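PDB 5C79: Arf-GAP from Mus musculus, which binds phosphatidylinositol 4,5-bisphosphate through its PH domain and probably stimulates GTP hydrolysis by Arf proteins at membranes. Local coordinates for residues D117-A120 / W121-L125; K90-A93 / E94-K97. All coordinates share one frame; numbering follows the deposited sequence.

How the interactions relate
Along the chain interaction 2 comes first: residues 90-97 run off the end of strand 88-91, an outermost strand of the antiparallel sheet, into the loop that leads to strand 98-103. Interaction 1 lies later, on helix 115-135, which follows the last strand, 106-111. Their centres are about 12 Å apart, and they meet mainly at Y118, whose ring packs against P91 and against the backbone of K96 and K97, with I122 also on P91; Y118 OH lies 3.0 Å from P91 CB. The helix is thus fitted to strand and loop together at one end of the PH fold, and neither contact contains a residue of the phosphoinositide pocket.

Interaction 1 (D117-A120 / W121-L125); sequences DYIA and WISVL
I119 O is gripped twice by S123, one turn further along the helix. The backbone S123 N reaches I119 O at 2.9 Å, and the hydroxyl S123 OG donates to the same I119 O at 2.8 Å; the two donors come from opposite faces of the carbonyl plane, with OG well above it. This second bond depends on the serine torsion: OG stands beside its own backbone N (chi1 -66°), which turns the hydroxyl back along the helix. Ordinary i to i+4 bonds flank the pair, among them W121 N to D117 O at 2.8 Å, nearly straight at 175°. All belong to helix 115-135, the C-terminal helix that closes one end of the beta sandwich in PH domains; here W121, V124 and L125 all press on V63 of strand 56-64. On another side of the helix, Y118 and I122 make a CH-pi contact. I122 CD1 sits over one face of the Y118 ring, 3.5 Å from its centroid and displaced toward the rim, with CE2 its closest ring atom. I122 also touches P91 of strand 88-91. Putting an alanine at Y118 would probably leave I122 CD1 without its aromatic cover and open a gap beside P91. D117 and W121 run side by side in the same direction, their carboxylate and indole planes 76° apart. D117 OD2 lies at the edge of the indole, close to its plane and 3.3 Å from W121 CD1. The other oxygen, OD1, forms a salt bridge with K41, whose ammonium also makes a cation-pi contact with W121, so one lysine serves both acid and indole and is likely to offset the charge of the carboxylate.

Interaction 2 (K90-A93 / E94-K97); sequences KPNA and EDKK
Two torsions bring N92 and D95 across each other: in N92 CG lies beside the carbonyl carbon, away from the backbone N (chi1 -164°), and in D95 CG stands between backbone N and carbonyl carbon (chi1 71°). The two side chains cross at about a right angle, and D95 OD1 comes within 3.2 Å of N92 CB. N92 OD1 is modelled 3.2 Å from both E94 N and D95 N, as if accepting from both at once, but it crowds the E94 side chain too closely for its place to be sure, and these bonds remain doubtful. The D95 carboxylate is more firmly placed. K97 N donates to D95 OD1 at 3.2 Å, almost straight at 170° and from well above the carboxylate plane, while OD2 is hydrogen-bonded to S98 OG; with a donor on each oxygen, rotation of the carboxylate is probably limited. D95 OD1 accepting from the backbone N two residues on is an Asx turn, set here in the surface loop that joins antiparallel strands 88-91 and 98-103 of the PH fold.

Interaction 1 (D117-A120 / W121-L125)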
loop_
_atom_site.group_PDB
_atom_site.type_symbol
_atom_site.label_atom_id
_atom_site.label_comp_id
_atom_site.label_asym_id
_atom_site.label_seq_id
_atom_site.Cartn_x
_atom_site.Cartn_y
_atom_site.Cartn_z
ATOM N N ASP A 117 -3.970 -9.518 7.248
ATOM C CA ASP A 117 -3.037 -8.928 6.250
ATOM C C ASP A 117 -3.265 -7.447 6.047
ATOM O O ASP A 117 -2.309 -6.730 5.781
ATOM C CB ASP A 117 -2.956 -9.655 4.910
ATOM C CG ASP A 117 -1.537 -9.584 4.310
ATOM O OD1 ASP A 117 -0.509 -9.765 5.046
ATOM O OD2 ASP A 117 -1.390 -9.351 3.125
ATOM N N TYR A 118 -4.516 -6.999 6.175
ATOM C CA TYR A 118 -4.871 -5.565 6.233
ATOM C C TYR A 118 -4.122 -4.869 7.372
ATOM O O TYR A 118 -3.495 -3.846 7.156
ATOM C CB TYR A 118 -6.397 -5.387 6.369
ATOM C CG TYR A 118 -6.991 -4.101 6.907
ATOM C CD1 TYR A 118 -7.218 -3.937 8.278
ATOM C CD2 TYR A 118 -7.383 -3.053 6.049
ATOM C CE1 TYR A 118 -7.793 -2.773 8.768
ATOM C CE2 TYR A 118 -7.977 -1.908 6.541
ATOM C CZ TYR A 118 -8.167 -1.766 7.896
ATOM O OH TYR A 118 -8.753 -0.641 8.402
ATOM N N ILE A 119 -4.162 -5.458 8.563
ATOM C CA ILE A 119 -3.455 -4.894 9.734
ATOM C C ILE A 119 -1.951 -4.847 9.447
ATOM O O ILE A 119 -1.309 -3.842 9.724
ATOM C CB ILE A 119 -3.732 -5.654 11.047
ATOM C CG1 ILE A 119 -5.167 -5.377 11.527
ATOM C CG2 ILE A 119 -2.789 -5.222 12.169
ATOM C CD1 ILE A 119 -5.505 -3.933 11.843
ATOM N N ALA A 120 -1.422 -5.914 8.873
ATOM C CA ALA A 120 -0.010 -5.999 8.513
ATOM C C ALA A 120 0.410 -4.931 7.527
ATOM O O ALA A 120 1.375 -4.173 7.791
ATOM C CB ALA A 120 0.334 -7.360 7.980
ATOM N N TRP A 121 -0.310 -4.853 6.399
ATOM C CA TRP A 121 -0.001 -3.788 5.395
ATOM C C TRP A 121 -0.058 -2.386 5.981
ATOM O O TRP A 121 0.852 -1.565 5.818
ATOM C CB TRP A 121 -0.922 -3.878 4.180
ATOM C CG TRP A 121 -0.431 -4.830 3.193
ATOM C CD1 TRP A 121 -0.958 -6.068 2.883
ATOM C CD2 TRP A 121 0.732 -4.666 2.383
ATOM N NE1 TRP A 121 -0.147 -6.681 1.926
ATOM C CE2 TRP A 121 0.868 -5.819 1.581
ATOM C CE3 TRP A 121 1.665 -3.631 2.234
ATOM C CZ2 TRP A 121 1.940 -5.974 0.663
ATOM C CZ3 TRP A 121 2.708 -3.787 1.319
ATOM C CH2 TRP A 121 2.825 -4.937 0.538
ATOM N N ILE A 122 -1.141 -2.076 6.671
ATOM C CA ILE A 122 -1.306 -0.719 7.202
ATOM C C ILE A 122 -0.238 -0.410 8.273
ATOM O O ILE A 122 0.322 0.681 8.315
ATOM C CB ILE A 122 -2.711 -0.492 7.714
ATOM C CG1 ILE A 122 -3.668 -0.457 6.516
ATOM C CG2 ILE A 122 -2.812 0.841 8.433
ATOM C CD1 ILE A 122 -5.123 -0.453 6.912
ATOM N N SER A 123 0.057 -1.391 9.101
ATOM C CA SER A 123 1.112 -1.230 10.138
ATOM C C SER A 123 2.494 -0.993 9.517
ATOM O O SER A 123 3.225 -0.098 9.960
ATOM C CB SER A 123 1.151 -2.459 11.055
ATOM O OG SER A 123 -0.064 -2.543 11.804
ATOM N N VAL A 124 2.835 -1.795 8.510
ATOM C CA VAL A 124 4.125 -1.670 7.829
ATOM C C VAL A 124 4.222 -0.331 7.101
ATOM O O VAL A 124 5.255 0.363 7.173
ATOM C CB VAL A 124 4.393 -2.831 6.862
ATOM C CG1 VAL A 124 5.602 -2.540 5.978
ATOM C CG2 VAL A 124 4.645 -4.143 7.624
ATOM N N LEU A 125 3.159 0.044 6.397
ATOM C CA LEU A 125 3.151 1.345 5.700
ATOM C C LEU A 125 3.355 2.502 6.680
ATOM O O LEU A 125 4.128 3.431 6.435
ATOM C CB LEU A 125 1.855 1.541 4.929
ATOM C CG LEU A 125 1.725 0.632 3.687
ATOM C CD1 LEU A 125 0.287 0.647 3.182
ATOM C CD2 LEU A 125 2.659 1.120 2.607
#

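Interaction 2 (K90-A93 / E94-K97)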
loop_
_atom_site.group_PDB
_atom_site.type_symbol
_atom_site.label_atom_id
_atom_site.label_comp_id
_atom_site.label_asym_id
_atom_site.label_seq_id
_atom_site.Cartn_x
_atom_site.Cartn_y
_atom_site.Cartn_z
ATOM N N LYS A 90 -5.674 5.753 4.406
ATOM C CA LYS A 90 -7.017 5.964 4.921
ATOM C C LYS A 90 -7.694 4.604 4.975
ATOM O O LYS A 90 -8.097 4.069 3.931
ATOM C CB LYS A 90 -7.835 6.918 4.088
ATOM C CG LYS A 90 -9.188 7.199 4.727
ATOM C CD LYS A 90 -9.970 8.224 3.961
ATOM C CE LYS A 90 -11.256 8.558 4.708
ATOM N NZ LYS A 90 -12.074 9.509 3.916
ATOM N N PRO A 91 -7.766 4.023 6.175
ATOM C CA PRO A 91 -8.414 2.718 6.254
ATOM C C PRO A 91 -9.882 2.837 5.975
ATOM O O PRO A 91 -10.475 3.879 6.145
ATOM C CB PRO A 91 -8.157 2.259 7.704
ATOM C CG PRO A 91 -7.254 3.247 8.312
ATOM C CD PRO A 91 -7.367 4.507 7.507
ATOM N N ASN A 92 -10.463 1.725 5.560
ATOM C CA ASN A 92 -11.871 1.697 5.261
ATOM C C ASN A 92 -12.709 1.842 6.546
ATOM O O ASN A 92 -12.342 1.354 7.629
ATOM C CB ASN A 92 -12.197 0.405 4.559
ATOM C CG ASN A 92 -13.521 0.428 3.880
ATOM O OD1 ASN A 92 -14.453 -0.165 4.369
ATOM N ND2 ASN A 92 -13.605 1.077 2.719
ATOM N N ALA A 93 -13.854 2.506 6.400
ATOM C CA ALA A 93 -14.751 2.799 7.531
ATOM C C ALA A 93 -15.375 1.550 8.140
ATOM O O ALA A 93 -15.793 1.554 9.301
ATOM C CB ALA A 93 -15.863 3.724 7.072
ATOM N N GLU A 94 -15.391 0.483 7.337
ATOM C CA GLU A 94 -16.366 -0.598 7.409
ATOM C C GLU A 94 -15.821 -2.058 7.445
ATOM O O GLU A 94 -16.213 -2.838 8.314
ATOM C CB GLU A 94 -17.316 -0.422 6.193
ATOM C CG GLU A 94 -16.938 -1.242 4.943
ATOM C CD GLU A 94 -17.008 -0.547 3.608
ATOM O OE1 GLU A 94 -17.469 0.598 3.524
ATOM O OE2 GLU A 94 -16.572 -1.162 2.616
ATOM N N ASP A 95 -14.938 -2.424 6.511
ATOM C CA ASP A 95 -14.755 -3.826 6.114
ATOM C C ASP A 95 -13.493 -4.472 6.649
ATOM O O ASP A 95 -13.333 -5.686 6.544
ATOM C CB ASP A 95 -14.906 -3.992 4.589
ATOM C CG ASP A 95 -13.754 -3.396 3.781
ATOM O OD1 ASP A 95 -12.867 -2.688 4.329
ATOM O OD2 ASP A 95 -13.760 -3.673 2.563
ATOM N N LYS A 96 -12.612 -3.661 7.239
ATOM C CA LYS A 96 -11.338 -4.130 7.817
ATOM C C LYS A 96 -10.535 -4.994 6.838
ATOM O O LYS A 96 -9.884 -5.963 7.236
ATOM C CB LYS A 96 -11.569 -4.867 9.140
ATOM C CG LYS A 96 -12.192 -4.020 10.260
ATOM C CD LYS A 96 -12.584 -4.886 11.451
ATOM C CE LYS A 96 -13.667 -4.234 12.310
ATOM N NZ LYS A 96 -13.075 -3.386 13.389
ATOM N N LYS A 97 -10.662 -4.679 5.545
ATOM C CA LYS A 97 -9.759 -5.214 4.496
ATOM C C LYS A 97 -9.307 -4.209 3.444
ATOM O O LYS A 97 -8.248 -4.425 2.821
ATOM C CB LYS A 97 -10.332 -6.407 3.744
ATOM C CG LYS A 97 -10.564 -7.649 4.555
ATOM C CD LYS A 97 -10.691 -8.867 3.655
ATOM C CE LYS A 97 -11.908 -8.813 2.743
ATOM N NZ LYS A 97 -11.955 -10.051 1.899
#